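Local coordinates for hypothetical UPF0204 protein AF0625 (PDB 1YQE) that probably hydrolyses D-aminoacyl-tRNAs with the help of zinc, releasing the free tRNA and a D-amino acid and so countering the toxicity of mischarged tRNA, at residues Glu12-Gly17 / Ala77-Ser82. Residues are numbered along the deposited sequence; the frame is centred on the assembly and turned at random.
Sequences ESDTAG and ASRHSS. With POP (pyrophosphate 2-), chain B.
A16 and G17, in the first turn of helix 15-24, sit beside R79 and S78 of strand 73-81, with CA of A16 4.9 Å from CA of R79. The motif is a helix N-cap, formed by D14 just after strand 6-11, the neighbour of strand 73-81 in the mixed sheet, in the short loop that leads into the helix. The D14 side chain is directed at the strand, CG anti to the backbone N (chi1 -171°). OD1 accepts the capping bond from G17 N at 2.8 Å, met from above the carboxylate plane. OD2 takes the amide N of R79 on its syn side at 3.1 Å, a nearly straight bond of 165°. With an alanine at D14, G17 N and R79 N would probably both be left without this acceptor, and the polar link between the helix start and the strand would be lost. The R79 chain crosses D14 obliquely: its CG, set between its own backbone N and carbonyl carbon (chi1 58°), comes within 3.0 Å of D14 OD2, while CB of A16 packs on CB of R79. Charge adds a long salt bridge of 3.7 Å from OD2 to R79 NE, the oxygen lying off the guanidinium plane. The guanidinium also lines the pyrophosphate pocket, where R54 binds the ligand too, and W164 makes a cation-pi contact with R79. H80 ND1 gives a weak bond to pyrophosphate O5, which S81 N also holds, at 3.0 Å. At the other phosphate, R79 NH1 donates to O1 at 2.9 Å, this oxygen lying in plane at the guanidinium edge.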
ATOM      1  N   GLU A  12      12.451   8.793  10.981  1.00 27.73           N
ATOM      2  CA  GLU A  12      13.499   8.686  11.986  1.00 30.48           C
ATOM      3  C   GLU A  12      12.962   8.322  13.368  1.00 30.49           C
ATOM      4  O   GLU A  12      13.638   7.643  14.138  1.00 31.54           O
ATOM      5  CB  GLU A  12      14.296   9.994  12.051  1.00 32.05           C
ATOM      6  CG  GLU A  12      15.247  10.169  10.867  1.00 37.00           C
ATOM      7  CD  GLU A  12      15.952  11.513  10.850  1.00 40.00           C
ATOM      8  OE1 GLU A  12      16.497  11.921  11.901  1.00 42.92           O
ATOM      9  OE2 GLU A  12      15.970  12.156   9.776  1.00 40.48           O
ATOM     10  N   SER A  13      11.740   8.752  13.670  1.00 29.99           N
ATOM     11  CA  SER A  13      11.135   8.465  14.967  1.00 30.46           C
ATOM     12  C   SER A  13      10.202   7.257  14.992  1.00 30.17           C
ATOM     13  O   SER A  13       9.495   7.052  15.974  1.00 30.53           O
ATOM     14  CB  SER A  13      10.372   9.692  15.476  1.00 30.26           C
ATOM     15  OG  SER A  13       9.359  10.080  14.567  1.00 32.55           O
ATOM     16  N   ASP A  14      10.200   6.457  13.928  1.00 29.28           N
ATOM     17  CA  ASP A  14       9.339   5.276  13.873  1.00 28.24           C
ATOM     18  C   ASP A  14      10.149   4.008  14.131  1.00 27.48           C
ATOM     19  O   ASP A  14      10.946   3.589  13.292  1.00 26.89           O
ATOM     20  CB  ASP A  14       8.658   5.173  12.502  1.00 27.95           C
ATOM     21  CG  ASP A  14       7.587   4.083  12.454  1.00 27.50           C
ATOM     22  OD1 ASP A  14       7.884   2.914  12.794  1.00 25.27           O
ATOM     23  OD2 ASP A  14       6.440   4.400  12.067  1.00 29.79           O
ATOM     24  N   THR A  15       9.932   3.396  15.291  1.00 26.43           N
ATOM     25  CA  THR A  15      10.643   2.176  15.659  1.00 26.18           C
ATOM     26  C   THR A  15      10.541   1.079  14.595  1.00 25.03           C
ATOM     27  O   THR A  15      11.544   0.469  14.222  1.00 25.44           O
ATOM     28  CB  THR A  15      10.113   1.609  16.991  1.00 27.27           C
ATOM     29  OG1 THR A  15      10.300   2.578  18.029  1.00 27.72           O
ATOM     30  CG2 THR A  15      10.855   0.335  17.356  1.00 27.82           C
ATOM     31  N   ALA A  16       9.328   0.825  14.116  1.00 22.82           N
ATOM     32  CA  ALA A  16       9.118  -0.200  13.098  1.00 22.23           C
ATOM     33  C   ALA A  16       9.888   0.164  11.833  1.00 21.28           C
ATOM     34  O   ALA A  16      10.610  -0.662  11.271  1.00 19.94           O
ATOM     35  CB  ALA A  16       7.632  -0.336  12.787  1.00 21.31           C
ATOM     36  N   GLY A  17       9.725   1.405  11.389  1.00 21.88           N
ATOM     37  CA  GLY A  17      10.417   1.856  10.197  1.00 22.26           C
ATOM     38  C   GLY A  17      11.925   1.719  10.323  1.00 22.18           C
ATOM     39  O   GLY A  17      12.601   1.316   9.374  1.00 20.46           O
ATOM     40  N   ALA A  77       7.852   2.424   4.732  1.00 18.47           N
ATOM     41  CA  ALA A  77       8.005   1.415   5.773  1.00 18.84           C
ATOM     42  C   ALA A  77       7.606   2.105   7.068  1.00 18.62           C
ATOM     43  O   ALA A  77       8.226   3.086   7.468  1.00 17.62           O
ATOM     44  CB  ALA A  77       9.453   0.946   5.843  1.00 18.19           C
ATOM     45  N   SER A  78       6.568   1.597   7.720  1.00 19.51           N
ATOM     46  CA  SER A  78       6.095   2.224   8.939  1.00 21.36           C
ATOM     47  C   SER A  78       5.394   1.264   9.882  1.00 21.80           C
ATOM     48  O   SER A  78       5.114   0.118   9.543  1.00 19.44           O
ATOM     49  CB  SER A  78       5.133   3.363   8.576  1.00 23.95           C
ATOM     50  OG  SER A  78       4.312   3.719   9.677  1.00 26.72           O
ATOM     51  N   ARG A  79       5.120   1.746  11.083  1.00 22.32           N
ATOM     52  CA  ARG A  79       4.416   0.945  12.061  1.00 22.38           C
ATOM     53  C   ARG A  79       2.927   1.140  11.796  1.00 20.49           C
ATOM     54  O   ARG A  79       2.530   2.064  11.078  1.00 18.97           O
ATOM     55  CB  ARG A  79       4.746   1.433  13.473  1.00 24.70           C
ATOM     56  CG  ARG A  79       4.397   2.894  13.707  1.00 30.18           C
ATOM     57  CD  ARG A  79       4.736   3.322  15.125  1.00 31.81           C
ATOM     58  NE  ARG A  79       4.662   4.769  15.292  1.00 35.49           N
ATOM     59  CZ  ARG A  79       3.543   5.479  15.223  1.00 37.62           C
ATOM     60  NH1 ARG A  79       2.384   4.878  14.992  1.00 39.67           N
ATOM     61  NH2 ARG A  79       3.583   6.796  15.379  1.00 38.67           N
ATOM     62  N   HIS A  80       2.113   0.255  12.356  1.00 19.08           N
ATOM     63  CA  HIS A  80       0.666   0.363  12.234  1.00 22.12           C
ATOM     64  C   HIS A  80       0.122   0.356  13.657  1.00 22.70           C
ATOM     65  O   HIS A  80       0.388  -0.570  14.420  1.00 22.45           O
ATOM     66  CB  HIS A  80       0.071  -0.812  11.450  1.00 20.36           C
ATOM     67  CG  HIS A  80      -1.423  -0.888  11.536  1.00 22.91           C
ATOM     68  ND1 HIS A  80      -2.247   0.126  11.096  1.00 23.53           N
ATOM     69  CD2 HIS A  80      -2.238  -1.831  12.069  1.00 22.81           C
ATOM     70  CE1 HIS A  80      -3.503  -0.186  11.358  1.00 24.42           C
ATOM     71  NE2 HIS A  80      -3.526  -1.368  11.949  1.00 25.14           N
ATOM     72  N   SER A  81      -0.628   1.392  14.015  1.00 24.30           N
ATOM     73  CA  SER A  81      -1.191   1.480  15.355  1.00 25.80           C
ATOM     74  C   SER A  81      -2.684   1.170  15.330  1.00 26.73           C
ATOM     75  O   SER A  81      -3.431   1.748  14.546  1.00 27.52           O
ATOM     76  CB  SER A  81      -0.954   2.880  15.931  1.00 28.66           C
ATOM     77  OG  SER A  81      -1.416   2.966  17.269  1.00 31.01           O
ATOM     78  N   SER A  82      -3.115   0.250  16.184  1.00 28.22           N
ATOM     79  CA  SER A  82      -4.523  -0.119  16.244  1.00 30.26           C
ATOM     80  C   SER A  82      -4.926  -0.500  17.658  1.00 30.93           C
ATOM     81  O   SER A  82      -4.134  -1.073  18.409  1.00 29.27           O
ATOM     82  CB  SER A  82      -4.811  -1.286  15.298  1.00 31.39           C
ATOM     83  OG  SER A  82      -6.186  -1.633  15.330  1.00 32.70           O
TER
HETATM   84  P1  POP B3000       0.194   6.259  12.775  1.00 83.03           P
HETATM   85  O1  POP B3000      -0.169   5.958  14.220  1.00 81.98           O
HETATM   86  O2  POP B3000       1.688   6.600  12.713  1.00 82.26           O
HETATM   87  O3  POP B3000      -0.581   7.456  12.246  1.00 82.66           O
HETATM   88  O   POP B3000      -0.010   4.929  11.799  1.00 82.09           O
HETATM   89  P2  POP B3000      -1.484   4.355  11.291  1.00 82.67           P
HETATM   90  O4  POP B3000      -2.650   5.099  11.884  1.00 81.93           O
HETATM   91  O5  POP B3000      -1.590   2.905  11.632  1.00 81.57           O
HETATM   92  O6  POP B3000      -1.392   4.493   9.690  1.00 82.05           O